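Local coordinates for protein glutathione transferase lambda1 (Populus trichocarpa, PDB 4PQH) that binds glutathione and probably acts as a thiol transferase of the lambda class, and may also conjugate glutathione to electrophilic compounds in detoxification, at residues 67-72 with 79-84; 8-13 with 32-37. One frame throughout, in Å; residues are numbered along the deposited sequence.

Contact 1: residues 67-72 with 79-84; sequences AWYKEK and VPSLEH. With GSH (glutathione), chain C.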
loop_
_atom_site.group_PDB
_atom_site.type_symbol
_atom_site.label_atom_id
_atom_site.label_comp_id
_atom_site.label_asym_id
_atom_site.label_seq_id
_atom_site.Cartn_x
_atom_site.Cartn_y
_atom_site.Cartn_z
ATOM N N ALA A 67 -11.741 -2.593 -21.330
ATOM C CA ALA A 67 -12.477 -3.841 -21.201
ATOM C C ALA A 67 -11.528 -5.032 -21.194
ATOM O O ALA A 67 -11.830 -6.068 -20.598
ATOM C CB ALA A 67 -13.493 -3.979 -22.320
ATOM N N TRP A 68 -10.374 -4.878 -21.841
ATOM C CA TRP A 68 -9.396 -5.964 -21.899
ATOM C C TRP A 68 -8.819 -6.326 -20.534
ATOM O O TRP A 68 -8.237 -7.395 -20.377
ATOM C CB TRP A 68 -8.269 -5.691 -22.916
ATOM C CG TRP A 68 -7.505 -4.391 -22.750
ATOM C CD1 TRP A 68 -7.578 -3.296 -23.565
ATOM C CD2 TRP A 68 -6.543 -4.064 -21.730
ATOM N NE1 TRP A 68 -6.731 -2.311 -23.115
ATOM C CE2 TRP A 68 -6.080 -2.759 -21.996
ATOM C CE3 TRP A 68 -6.026 -4.749 -20.624
ATOM C CZ2 TRP A 68 -5.147 -2.116 -21.184
ATOM C CZ3 TRP A 68 -5.091 -4.110 -19.820
ATOM C CH2 TRP A 68 -4.662 -2.807 -20.106
ATOM N N TYR A 69 -8.976 -5.445 -19.548
ATOM C CA TYR A 69 -8.444 -5.729 -18.220
ATOM C C TYR A 69 -9.200 -6.895 -17.596
ATOM O O TYR A 69 -8.607 -7.901 -17.220
ATOM C CB TYR A 69 -8.478 -4.496 -17.310
ATOM C CG TYR A 69 -7.869 -4.744 -15.942
ATOM C CD1 TYR A 69 -6.523 -5.084 -15.805
ATOM C CD2 TYR A 69 -8.637 -4.644 -14.787
ATOM C CE1 TYR A 69 -5.970 -5.310 -14.563
ATOM C CE2 TYR A 69 -8.082 -4.876 -13.536
ATOM C CZ TYR A 69 -6.748 -5.213 -13.434
ATOM O OH TYR A 69 -6.190 -5.443 -12.193
ATOM N N LYS A 70 -10.518 -6.763 -17.515
ATOM C CA LYS A 70 -11.356 -7.824 -16.975
ATOM C C LYS A 70 -11.328 -9.054 -17.884
ATOM O O LYS A 70 -11.350 -10.191 -17.412
ATOM C CB LYS A 70 -12.789 -7.313 -16.794
ATOM C CG LYS A 70 -13.819 -8.385 -16.468
ATOM C CD LYS A 70 -15.202 -7.772 -16.284
ATOM C CE LYS A 70 -16.278 -8.843 -16.150
ATOM N NZ LYS A 70 -16.013 -9.764 -15.009
ATOM N N GLU A 71 -11.252 -8.818 -19.188
ATOM C CA GLU A 71 -11.381 -9.892 -20.165
ATOM C C GLU A 71 -10.094 -10.687 -20.397
ATOM O O GLU A 71 -10.146 -11.890 -20.646
ATOM C CB GLU A 71 -11.921 -9.342 -21.490
ATOM C CG GLU A 71 -13.338 -8.777 -21.384
ATOM C CD GLU A 71 -13.809 -8.096 -22.660
ATOM O OE1 GLU A 71 -13.037 -8.054 -23.641
ATOM O OE2 GLU A 71 -14.956 -7.596 -22.676
ATOM N N LYS A 72 -8.945 -10.026 -20.310
ATOM C CA LYS A 72 -7.688 -10.679 -20.678
ATOM C C LYS A 72 -6.659 -10.752 -19.558
ATOM O O LYS A 72 -5.740 -11.568 -19.607
ATOM C CB LYS A 72 -7.062 -9.978 -21.882
ATOM C CG LYS A 72 -7.915 -10.033 -23.132
ATOM C CD LYS A 72 -7.362 -9.115 -24.201
ATOM C CE LYS A 72 -5.859 -9.269 -24.319
ATOM N NZ LYS A 72 -5.335 -8.644 -25.560
ATOM N N VAL A 79 -7.955 -3.307 -9.109
ATOM C CA VAL A 79 -6.508 -3.120 -8.971
ATOM C C VAL A 79 -6.149 -3.125 -7.492
ATOM O O VAL A 79 -6.954 -2.720 -6.664
ATOM C CB VAL A 79 -6.015 -1.804 -9.629
ATOM C CG1 VAL A 79 -6.141 -1.887 -11.143
ATOM C CG2 VAL A 79 -6.767 -0.593 -9.075
ATOM N N PRO A 80 -4.932 -3.578 -7.142
ATOM C CA PRO A 80 -3.855 -4.046 -8.020
ATOM C C PRO A 80 -3.975 -5.508 -8.415
ATOM O O PRO A 80 -4.627 -6.304 -7.741
ATOM C CB PRO A 80 -2.611 -3.885 -7.146
ATOM C CG PRO A 80 -3.124 -4.141 -5.767
ATOM C CD PRO A 80 -4.501 -3.519 -5.733
ATOM N N SER A 81 -3.316 -5.845 -9.513
ATOM C CA SER A 81 -3.035 -7.230 -9.842
ATOM C C SER A 81 -1.613 -7.299 -10.393
ATOM O O SER A 81 -1.094 -6.314 -10.932
ATOM C CB SER A 81 -4.058 -7.797 -10.830
ATOM O OG SER A 81 -3.946 -7.205 -12.110
ATOM N N LEU A 82 -0.991 -8.462 -10.241
ATOM C CA LEU A 82 0.389 -8.660 -10.651
ATOM C C LEU A 82 0.452 -9.815 -11.628
ATOM O O LEU A 82 0.024 -10.928 -11.311
ATOM C CB LEU A 82 1.271 -8.966 -9.441
ATOM C CG LEU A 82 2.756 -9.187 -9.746
ATOM C CD1 LEU A 82 3.415 -7.885 -10.187
ATOM C CD2 LEU A 82 3.466 -9.788 -8.545
ATOM N N GLU A 83 0.974 -9.528 -12.818
ATOM C CA GLU A 83 1.223 -10.521 -13.847
ATOM C C GLU A 83 2.685 -10.918 -13.743
ATOM O O GLU A 83 3.581 -10.095 -13.955
ATOM C CB GLU A 83 0.942 -9.907 -15.216
ATOM C CG GLU A 83 1.263 -10.788 -16.398
ATOM C CD GLU A 83 1.212 -10.019 -17.705
ATOM O OE1 GLU A 83 0.646 -8.907 -17.712
ATOM O OE2 GLU A 83 1.744 -10.517 -18.720
ATOM N N HIS A 84 2.926 -12.180 -13.401
ATOM C CA HIS A 84 4.281 -12.665 -13.188
ATOM C C HIS A 84 4.291 -14.172 -13.386
ATOM O O HIS A 84 3.445 -14.876 -12.838
ATOM C CB HIS A 84 4.753 -12.311 -11.771
ATOM C CG HIS A 84 6.155 -12.746 -11.472
ATOM N ND1 HIS A 84 7.245 -12.282 -12.179
ATOM C CD2 HIS A 84 6.644 -13.599 -10.543
ATOM C CE1 HIS A 84 8.344 -12.834 -11.699
ATOM N NE2 HIS A 84 8.010 -13.639 -10.707
HETATM N N1 GSH C . -9.031 -6.243 -1.333
HETATM C CA1 GSH C . -8.469 -5.621 -2.517
HETATM C C1 GSH C . -6.996 -5.469 -2.275
HETATM O O11 GSH C . -6.578 -5.441 -1.097
HETATM O O12 GSH C . -6.204 -5.394 -3.233
HETATM C CB1 GSH C . -9.124 -4.261 -2.771
HETATM C CG1 GSH C . -8.779 -3.672 -4.138
HETATM C CD1 GSH C . -9.685 -2.496 -4.433
HETATM O OE1 GSH C . -10.825 -2.292 -3.631
HETATM N N2 GSH C . -9.379 -1.689 -5.451
HETATM C CA2 GSH C . -10.374 -0.718 -5.890
HETATM C C2 GSH C . -10.881 -1.034 -7.262
HETATM O O2 GSH C . -10.058 -1.697 -8.184
HETATM C CB2 GSH C . -9.812 0.695 -5.929
HETATM S SG2 GSH C . -9.581 1.454 -4.300
HETATM N N3 GSH C . -12.120 -0.659 -7.572
HETATM C CA3 GSH C . -12.612 -0.879 -8.918
HETATM C C3 GSH C . -13.888 -1.682 -8.922
HETATM O O31 GSH C . -14.515 -1.862 -9.988
HETATM O O32 GSH C . -14.329 -2.186 -7.865
#
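Helix 67-73 stands well off the backbone of residues 79-84, with 9.8 Å between the closest pair of CA atoms, those of Tyr69 and Val79, and one long side chain bridges the gap. Both belong to the thioredoxin-like N-terminal domain of the glutathione transferase fold, whose cis-proline, Pro80, precedes strand 81-84. Tyr69 suits the span: with CG anti to the backbone N (chi1 -177°) its ring reaches straight out from the helix and delivers a hydroxyl at the far end. Ser81, small and polar, donates a 2.9 Å hydrogen bond from OG to Tyr69 OH, approaching the ring at its edge and near its plane. Tyr69 OH is also hydrogen-bonded to the backbone O of Lys78, so two partners fix this buried hydroxyl and tie the helix to the chain on both sides of the cis-proline. Val79 adds apolar packing, its side chain lying roughly perpendicular to that of Tyr69, with CG1 4.1 Å from Tyr69 CZ. The CB of Pro80 points away from the helix, and its ring packs on Ala39 and Val42 of helix 37-48. Next to the cis bond, Val79 presents both backbone polar groups to glutathione, a strand-like pairing characteristic of this fold: its N gives a bond of 2.8 Å to glutathione O2 (162° at the hydrogen), while its O accepts glutathione N2 at 2.9 Å (154°). A branched side chain here also meets the ligand, Val79 CG2 lying 3.6 Å from glutathione O2.

Contact 2: residues 8-13 with 32-37; sequences EVLPPV and ISYTCP. With GSH (glutathione), chain C.
Tyr34 OH donates a 2.7 Å hydrogen bond to the backbone O of Pro11, the hydroxyl lying in the carbonyl plane, on a lone pair of Pro11 O, with a C=O...donor angle of 137°. The acceptor in turn sits in the plane of the Tyr34 ring, at its edge. Carbon packs closely about the tyrosine hydroxyl: Pro11 CD is 3.3 Å and Leu10 CB 3.4 Å from Tyr34 OH. Further down the ring, the Val13 side chain runs antiparallel to that of Tyr34 and sets CG2 against the edge, 3.7 Å from Tyr34 CD2. Tyrosine fits because its ring has aliphatic carbon beside it while its hydroxyl reaches a proline-rich loop and offers a proton to one of its carbonyls. A phenylalanine here would probably leave Pro11 O without its bond and the N-terminal segment less firmly held. Tyr34 lies in the type I turn from Ser33 to Cys36. Two residues on, Cys36 SG approaches glutathione SG2 to 3.3 Å, too long for a disulfide, although covalent attachment there is known for this protein. The turn thus leads into the N-cap cysteine of helix 37-48, the Cys-Pro-Tyr active-site motif of a thioredoxin-like fold.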
loop_
_atom_site.group_PDB
_atom_site.type_symbol
_atom_site.label_atom_id
_atom_site.label_comp_id
_atom_site.label_asym_id
_atom_site.label_seq_id
_atom_site.Cartn_x
_atom_site.Cartn_y
_atom_site.Cartn_z
ATOM N N GLU A 8 12.947 7.599 -13.134
ATOM C CA GLU A 8 11.913 6.766 -13.739
ATOM C C GLU A 8 10.842 7.607 -14.424
ATOM O O GLU A 8 10.410 8.630 -13.892
ATOM C CB GLU A 8 11.271 5.860 -12.681
ATOM C CG GLU A 8 10.080 5.064 -13.190
ATOM C CD GLU A 8 9.578 4.037 -12.197
ATOM O OE1 GLU A 8 9.682 4.272 -10.976
ATOM O OE2 GLU A 8 9.087 2.981 -12.645
ATOM N N VAL A 9 10.424 7.173 -15.611
ATOM C CA VAL A 9 9.294 7.784 -16.295
ATOM C C VAL A 9 8.035 6.988 -15.985
ATOM O O VAL A 9 7.963 5.795 -16.290
ATOM C CB VAL A 9 9.501 7.798 -17.821
ATOM C CG1 VAL A 9 8.262 8.339 -18.517
ATOM C CG2 VAL A 9 10.727 8.619 -18.189
ATOM N N LEU A 10 7.056 7.638 -15.362
ATOM C CA LEU A 10 5.761 7.014 -15.104
ATOM C C LEU A 10 4.947 7.003 -16.394
ATOM O O LEU A 10 4.804 8.035 -17.042
ATOM C CB LEU A 10 5.015 7.757 -13.991
ATOM C CG LEU A 10 5.698 7.731 -12.615
ATOM C CD1 LEU A 10 4.825 8.400 -11.562
ATOM C CD2 LEU A 10 6.057 6.309 -12.196
ATOM N N PRO A 11 4.429 5.827 -16.781
ATOM C CA PRO A 11 3.771 5.681 -18.084
ATOM C C PRO A 11 2.359 6.275 -18.121
ATOM O O PRO A 11 1.780 6.571 -17.075
ATOM C CB PRO A 11 3.727 4.161 -18.276
ATOM C CG PRO A 11 3.696 3.614 -16.904
ATOM C CD PRO A 11 4.540 4.540 -16.069
ATOM N N PRO A 12 1.806 6.462 -19.328
ATOM C CA PRO A 12 0.468 7.056 -19.414
ATOM C C PRO A 12 -0.639 6.144 -18.896
ATOM O O PRO A 12 -0.533 4.921 -18.963
ATOM C CB PRO A 12 0.275 7.278 -20.922
ATOM C CG PRO A 12 1.645 7.253 -21.501
ATOM C CD PRO A 12 2.416 6.293 -20.657
ATOM N N VAL A 13 -1.708 6.760 -18.401
ATOM C CA VAL A 13 -2.891 6.031 -17.959
ATOM C C VAL A 13 -3.651 5.412 -19.146
ATOM O O VAL A 13 -3.939 6.093 -20.132
ATOM C CB VAL A 13 -3.823 6.965 -17.160
ATOM C CG1 VAL A 13 -5.021 6.197 -16.626
ATOM C CG2 VAL A 13 -3.050 7.628 -16.024
ATOM N N ILE A 32 -2.184 -1.035 -11.867
ATOM C CA ILE A 32 -2.540 -0.119 -10.802
ATOM C C ILE A 32 -3.492 0.961 -11.292
ATOM O O ILE A 32 -3.753 1.101 -12.487
ATOM C CB ILE A 32 -1.292 0.610 -10.221
ATOM C CG1 ILE A 32 -0.699 1.573 -11.255
ATOM C CG2 ILE A 32 -0.231 -0.375 -9.748
ATOM C CD1 ILE A 32 0.380 2.487 -10.684
ATOM N N SER A 33 -4.016 1.710 -10.336
ATOM C CA SER A 33 -4.552 3.034 -10.585
ATOM C C SER A 33 -3.638 3.951 -9.797
ATOM O O SER A 33 -3.262 3.616 -8.673
ATOM C CB SER A 33 -5.986 3.146 -10.071
ATOM O OG SER A 33 -6.371 4.500 -9.928
ATOM N N TYR A 34 -3.259 5.086 -10.378
ATOM C CA TYR A 34 -2.314 5.993 -9.722
ATOM C C TYR A 34 -2.795 6.519 -8.366
ATOM O O TYR A 34 -1.984 6.946 -7.540
ATOM C CB TYR A 34 -1.949 7.166 -10.639
ATOM C CG TYR A 34 -0.863 6.869 -11.656
ATOM C CD1 TYR A 34 0.351 6.304 -11.275
ATOM C CD2 TYR A 34 -1.053 7.154 -13.000
ATOM C CE1 TYR A 34 1.340 6.041 -12.205
ATOM C CE2 TYR A 34 -0.072 6.891 -13.938
ATOM C CZ TYR A 34 1.123 6.335 -13.535
ATOM O OH TYR A 34 2.096 6.078 -14.472
ATOM N N THR A 35 -4.105 6.488 -8.129
ATOM C CA THR A 35 -4.651 7.010 -6.880
ATOM C C THR A 35 -5.230 5.952 -5.941
ATOM O O THR A 35 -5.776 6.291 -4.893
ATOM C CB THR A 35 -5.740 8.059 -7.147
ATOM O OG1 THR A 35 -6.762 7.477 -7.965
ATOM C CG2 THR A 35 -5.148 9.273 -7.848
ATOM N N CYS A 36 -5.115 4.677 -6.303
ATOM C CA CYS A 36 -5.652 3.611 -5.459
ATOM C C CYS A 36 -4.696 3.266 -4.320
ATOM O O CYS A 36 -3.556 2.875 -4.572
ATOM C CB CYS A 36 -5.931 2.354 -6.297
ATOM S SG CYS A 36 -6.474 0.916 -5.323
ATOM N N PRO A 37 -5.156 3.379 -3.060
ATOM C CA PRO A 37 -4.226 3.067 -1.960
ATOM C C PRO A 37 -3.827 1.587 -1.876
ATOM O O PRO A 37 -2.712 1.281 -1.452
ATOM C CB PRO A 37 -5.006 3.478 -0.703
ATOM C CG PRO A 37 -6.464 3.381 -1.112
ATOM C CD PRO A 37 -6.501 3.755 -2.576
HETATM N N1 GSH C . -9.031 -6.243 -1.333
HETATM C CA1 GSH C . -8.469 -5.621 -2.517
HETATM C C1 GSH C . -6.996 -5.469 -2.275
HETATM O O11 GSH C . -6.578 -5.441 -1.097
HETATM O O12 GSH C . -6.204 -5.394 -3.233
HETATM C CB1 GSH C . -9.124 -4.261 -2.771
HETATM C CG1 GSH C . -8.779 -3.672 -4.138
HETATM C CD1 GSH C . -9.685 -2.496 -4.433
HETATM O OE1 GSH C . -10.825 -2.292 -3.631
HETATM N N2 GSH C . -9.379 -1.689 -5.451
HETATM C CA2 GSH C . -10.374 -0.718 -5.890
HETATM C C2 GSH C . -10.881 -1.034 -7.262
HETATM O O2 GSH C . -10.058 -1.697 -8.184
HETATM C CB2 GSH C . -9.812 0.695 -5.929
HETATM S SG2 GSH C . -9.581 1.454 -4.300
HETATM N N3 GSH C . -12.120 -0.659 -7.572
HETATM C CA3 GSH C . -12.612 -0.879 -8.918
HETATM C C3 GSH C . -13.888 -1.682 -8.922
HETATM O O31 GSH C . -14.515 -1.862 -9.988
HETATM O O32 GSH C . -14.329 -2.186 -7.865
#

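In the fold
From the N terminus, the chain first runs through 8-13 and on to strand 28-32; contact 2 closes this loop by pinning the extended N-terminal segment to the turn that enters helix 37-48. Strand 55-59 follows, and only then does contact 1 close the shorter loop from helix 67-73 to strand 81-84. The two loops are in series, neither enclosing the other. They meet in space because strands 28-32 and 81-84 are antiparallel neighbours in the sheet: Val79 CG2 of contact 1 packs 3.8 Å from Ser33 N of contact 2. Glutathione lies against both, the cysteine turn on one hand and the cis-proline loop on the other.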